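Local coordinates for alpha-1,2-mannosyltransferase (Ktr4), putative (Neosartorya fumigata, PDB 7BOP), which belongs to a fungal family of mannosyltransferases of the GT-A clan and holds GDP and a manganese ion in this model, at residues A[172-180]-A[291-300]. Numbering follows the deposited sequence.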
loop_
_atom_site.group_PDB
_atom_site.type_symbol
_atom_site.label_atom_id
_atom_site.label_comp_id
_atom_site.label_asym_id
_atom_site.label_seq_id
_atom_site.Cartn_x
_atom_site.Cartn_y
_atom_site.Cartn_z
ATOM N N ARG A 172 -5.895 6.813 9.064
ATOM C CA ARG A 172 -7.278 7.140 8.723
ATOM C C ARG A 172 -7.370 7.820 7.348
ATOM O O ARG A 172 -8.233 7.468 6.534
ATOM C CB ARG A 172 -7.886 8.028 9.804
ATOM C CG ARG A 172 -9.304 8.478 9.520
ATOM C CD ARG A 172 -9.888 9.195 10.715
ATOM N NE ARG A 172 -11.273 9.558 10.448
ATOM C CZ ARG A 172 -11.699 10.730 9.974
ATOM N NH1 ARG A 172 -10.866 11.743 9.719
ATOM N NH2 ARG A 172 -13.000 10.897 9.765
ATOM N N TRP A 173 -6.452 8.744 7.079
ATOM C CA TRP A 173 -6.433 9.449 5.795
ATOM C C TRP A 173 -6.210 8.496 4.615
ATOM O O TRP A 173 -6.947 8.541 3.623
ATOM C CB TRP A 173 -5.386 10.555 5.776
ATOM C CG TRP A 173 -5.498 11.407 4.536
ATOM C CD1 TRP A 173 -6.403 12.404 4.314
ATOM C CD2 TRP A 173 -4.707 11.315 3.349
ATOM N NE1 TRP A 173 -6.224 12.942 3.067
ATOM C CE2 TRP A 173 -5.191 12.297 2.449
ATOM C CE3 TRP A 173 -3.641 10.499 2.952
ATOM C CZ2 TRP A 173 -4.633 12.497 1.189
ATOM C CZ3 TRP A 173 -3.084 10.695 1.695
ATOM C CH2 TRP A 173 -3.583 11.697 0.827
ATOM N N ASN A 174 -5.212 7.624 4.737
ATOM C CA ASN A 174 -4.973 6.588 3.722
ATOM C C ASN A 174 -6.120 5.578 3.624
ATOM O O ASN A 174 -6.395 5.081 2.538
ATOM C CB ASN A 174 -3.645 5.872 3.979
ATOM C CG ASN A 174 -2.444 6.715 3.586
ATOM O OD1 ASN A 174 -2.415 7.309 2.518
ATOM N ND2 ASN A 174 -1.441 6.746 4.440
ATOM N N SER A 175 -6.788 5.287 4.744
ATOM C CA SER A 175 -7.885 4.320 4.752
ATOM C C SER A 175 -9.169 4.805 4.080
ATOM O O SER A 175 -9.843 4.020 3.414
ATOM C CB SER A 175 -8.220 3.886 6.178
ATOM O OG SER A 175 -7.129 3.202 6.788
ATOM N N GLY A 176 -9.528 6.067 4.291
ATOM C CA GLY A 176 -10.836 6.568 3.860
ATOM C C GLY A 176 -10.943 7.938 3.223
ATOM O O GLY A 176 -12.018 8.284 2.727
ATOM N N MET A 177 -9.866 8.723 3.235
ATOM C CA MET A 177 -9.949 10.132 2.850
ATOM C C MET A 177 -9.210 10.512 1.574
ATOM O O MET A 177 -9.681 11.403 0.860
ATOM C CB MET A 177 -9.465 11.022 3.997
ATOM C CG MET A 177 -10.232 10.847 5.304
ATOM S SD MET A 177 -11.999 11.151 5.111
ATOM C CE MET A 177 -12.588 10.797 6.753
ATOM N N PHE A 178 -8.079 9.871 1.267
ATOM C CA PHE A 178 -7.282 10.274 0.094
ATOM C C PHE A 178 -8.098 10.243 -1.199
ATOM O O PHE A 178 -7.996 11.161 -2.016
ATOM C CB PHE A 178 -5.968 9.477 -0.034
ATOM C CG PHE A 178 -6.106 8.112 -0.670
ATOM C CD1 PHE A 178 -6.569 7.018 0.066
ATOM C CD2 PHE A 178 -5.736 7.910 -1.995
ATOM C CE1 PHE A 178 -6.666 5.759 -0.517
ATOM C CE2 PHE A 178 -5.845 6.660 -2.587
ATOM C CZ PHE A 178 -6.306 5.576 -1.842
ATOM N N TYR A 179 -8.934 9.217 -1.350
ATOM C CA TYR A 179 -9.778 9.064 -2.529
ATOM C C TYR A 179 -10.983 10.028 -2.594
ATOM O O TYR A 179 -11.704 10.024 -3.587
ATOM C CB TYR A 179 -10.251 7.618 -2.695
ATOM C CG TYR A 179 -11.018 7.020 -1.528
ATOM C CD1 TYR A 179 -12.401 7.149 -1.432
ATOM C CD2 TYR A 179 -10.354 6.270 -0.549
ATOM C CE1 TYR A 179 -13.098 6.579 -0.379
ATOM C CE2 TYR A 179 -11.040 5.690 0.506
ATOM C CZ TYR A 179 -12.409 5.839 0.588
ATOM O OH TYR A 179 -13.086 5.263 1.638
ATOM N N LYS A 180 -11.198 10.806 -1.533
ATOM C CA LYS A 180 -12.192 11.877 -1.492
ATOM C C LYS A 180 -11.585 13.264 -1.663
ATOM O O LYS A 180 -12.317 14.244 -1.644
ATOM C CB LYS A 180 -12.940 11.840 -0.155
ATOM C CG LYS A 180 -13.739 10.574 0.074
ATOM C CD LYS A 180 -14.496 10.673 1.387
ATOM C CE LYS A 180 -15.324 9.432 1.657
ATOM N NZ LYS A 180 -14.692 8.545 2.678
ATOM N N PHE A 291 -12.211 2.052 -3.982
ATOM C CA PHE A 291 -12.294 2.613 -2.642
ATOM C C PHE A 291 -13.443 3.608 -2.505
ATOM O O PHE A 291 -14.048 3.712 -1.441
ATOM C CB PHE A 291 -10.960 3.254 -2.242
ATOM C CG PHE A 291 -9.818 2.279 -2.193
ATOM C CD1 PHE A 291 -9.689 1.394 -1.121
ATOM C CD2 PHE A 291 -8.887 2.213 -3.228
ATOM C CE1 PHE A 291 -8.639 0.476 -1.072
ATOM C CE2 PHE A 291 -7.841 1.291 -3.192
ATOM C CZ PHE A 291 -7.718 0.418 -2.105
ATOM N N ARG A 292 -13.747 4.323 -3.590
ATOM C CA ARG A 292 -14.927 5.202 -3.644
ATOM C C ARG A 292 -16.238 4.438 -3.688
ATOM O O ARG A 292 -17.275 5.022 -3.442
ATOM C CB ARG A 292 -14.878 6.119 -4.872
ATOM C CG ARG A 292 -13.806 7.175 -4.831
ATOM C CD ARG A 292 -13.529 7.679 -6.233
ATOM N NE ARG A 292 -12.531 8.736 -6.222
ATOM C CZ ARG A 292 -11.777 9.085 -7.262
ATOM N NH1 ARG A 292 -11.881 8.464 -8.434
ATOM N NH2 ARG A 292 -10.896 10.069 -7.127
ATOM N N GLY A 293 -16.196 3.157 -4.037
ATOM C CA GLY A 293 -17.385 2.341 -4.179
ATOM C C GLY A 293 -18.184 2.158 -2.905
ATOM O O GLY A 293 -17.695 2.406 -1.790
ATOM N N GLU A 294 -19.427 1.723 -3.089
ATOM C CA GLU A 294 -20.372 1.548 -1.994
ATOM C C GLU A 294 -19.808 0.659 -0.893
ATOM O O GLU A 294 -19.854 1.012 0.274
ATOM C CB GLU A 294 -21.679 0.921 -2.508
ATOM C CG GLU A 294 -22.763 0.792 -1.443
ATOM C CD GLU A 294 -24.014 0.050 -1.917
ATOM O OE1 GLU A 294 -24.231 -0.087 -3.140
ATOM O OE2 GLU A 294 -24.781 -0.415 -1.045
ATOM N N GLN A 295 -19.289 -0.492 -1.285
ATOM C CA GLN A 295 -18.893 -1.523 -0.332
ATOM C C GLN A 295 -17.715 -1.054 0.515
ATOM O O GLN A 295 -17.824 -0.981 1.746
ATOM C CB GLN A 295 -18.555 -2.835 -1.039
ATOM C CG GLN A 295 -19.755 -3.538 -1.666
ATOM C CD GLN A 295 -20.156 -2.985 -3.025
ATOM O OE1 GLN A 295 -19.429 -2.205 -3.647
ATOM N NE2 GLN A 295 -21.346 -3.369 -3.480
ATOM N N TYR A 296 -16.605 -0.715 -0.135
ATOM C CA TYR A 296 -15.417 -0.300 0.604
ATOM C C TYR A 296 -15.681 0.938 1.446
ATOM O O TYR A 296 -15.279 0.999 2.614
ATOM C CB TYR A 296 -14.188 -0.060 -0.282
ATOM C CG TYR A 296 -13.016 0.335 0.589
ATOM C CD1 TYR A 296 -12.788 1.673 0.910
ATOM C CD2 TYR A 296 -12.201 -0.636 1.178
ATOM C CE1 TYR A 296 -11.765 2.044 1.764
ATOM C CE2 TYR A 296 -11.164 -0.275 2.027
ATOM C CZ TYR A 296 -10.951 1.066 2.309
ATOM O OH TYR A 296 -9.946 1.443 3.153
ATOM N N ASP A 297 -16.316 1.947 0.861
ATOM C CA ASP A 297 -16.502 3.183 1.592
ATOM C C ASP A 297 -17.447 3.014 2.781
ATOM O O ASP A 297 -17.245 3.651 3.803
ATOM C CB ASP A 297 -16.982 4.310 0.688
ATOM C CG ASP A 297 -16.764 5.667 1.304
ATOM O OD1 ASP A 297 -15.653 5.947 1.815
ATOM O OD2 ASP A 297 -17.712 6.462 1.284
ATOM N N ALA A 298 -18.471 2.169 2.650
ATOM C CA ALA A 298 -19.333 1.834 3.797
ATOM C C ALA A 298 -18.521 1.137 4.900
ATOM O O ALA A 298 -18.711 1.418 6.084
ATOM C CB ALA A 298 -20.501 0.960 3.366
ATOM N N TYR A 299 -17.615 0.246 4.495
ATOM C CA TYR A 299 -16.691 -0.419 5.422
ATOM C C TYR A 299 -15.834 0.602 6.150
ATOM O O TYR A 299 -15.736 0.568 7.386
ATOM C CB TYR A 299 -15.825 -1.442 4.676
ATOM C CG TYR A 299 -14.786 -2.147 5.525
ATOM C CD1 TYR A 299 -15.161 -2.881 6.651
ATOM C CD2 TYR A 299 -13.427 -2.107 5.189
ATOM C CE1 TYR A 299 -14.213 -3.539 7.425
ATOM C CE2 TYR A 299 -12.474 -2.770 5.962
ATOM C CZ TYR A 299 -12.871 -3.482 7.072
ATOM O OH TYR A 299 -11.934 -4.144 7.849
ATOM N N PHE A 300 -15.243 1.542 5.408
ATOM C CA PHE A 300 -14.447 2.573 6.050
ATOM C C PHE A 300 -15.271 3.354 7.080
ATOM O O PHE A 300 -14.824 3.559 8.204
ATOM C CB PHE A 300 -13.802 3.561 5.069
ATOM C CG PHE A 300 -13.288 4.780 5.760
ATOM C CD1 PHE A 300 -12.137 4.706 6.534
ATOM C CD2 PHE A 300 -14.018 5.965 5.754
ATOM C CE1 PHE A 300 -11.678 5.811 7.237
ATOM C CE2 PHE A 300 -13.564 7.079 6.456
ATOM C CZ PHE A 300 -12.392 6.998 7.199
HETATM O O HOH W 1 -11.274 12.337 -5.257
#
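The C-terminal end of helix 165-177 packs against the end of helix 288-292 and the start of helix 294-306 in this GT-A glycosyltransferase, with Phe-300 as a knob among Arg-172, Ser-175, Gly-176 and Met-177. The Phe-300 ring lies flat on Gly-176, whose CA stands 3.4 Å from the ring centroid, a CH-pi contact. Met-177 CE meets the edge of the ring, 3.8 Å from Phe-300 CZ. Tyr-179 has CG between backbone N and carbonyl carbon (chi1 57°), with CB of Phe-291 over one face of the Tyr-179 ring. Tyr-179 OH donates to Asp-297 OD1 (2.7 Å) on the anti side. Lys-180 NZ takes the syn lone pair of Asp-297 OD1 in a salt bridge (2.9 Å) and also donates to Gly-176 O. A tyrosine hydroxyl and an ammonium group therefore grip OD1, which probably favours the ionised carboxylate. Tyr-296 OH donates to Ser-175 O (2.6 Å), in the carbonyl plane. Arg-292 NE reaches Tyr-179 O (3.0 Å, N-H...O angle 166°), while its NH2 bonds Leu-184 O. The pi-type turn at 173-177 leads into a 3-10 turn at 178-180. Helices 172-177 and 294-300 cross at 140°: knob-into-hole helix packing within the GT-A fold.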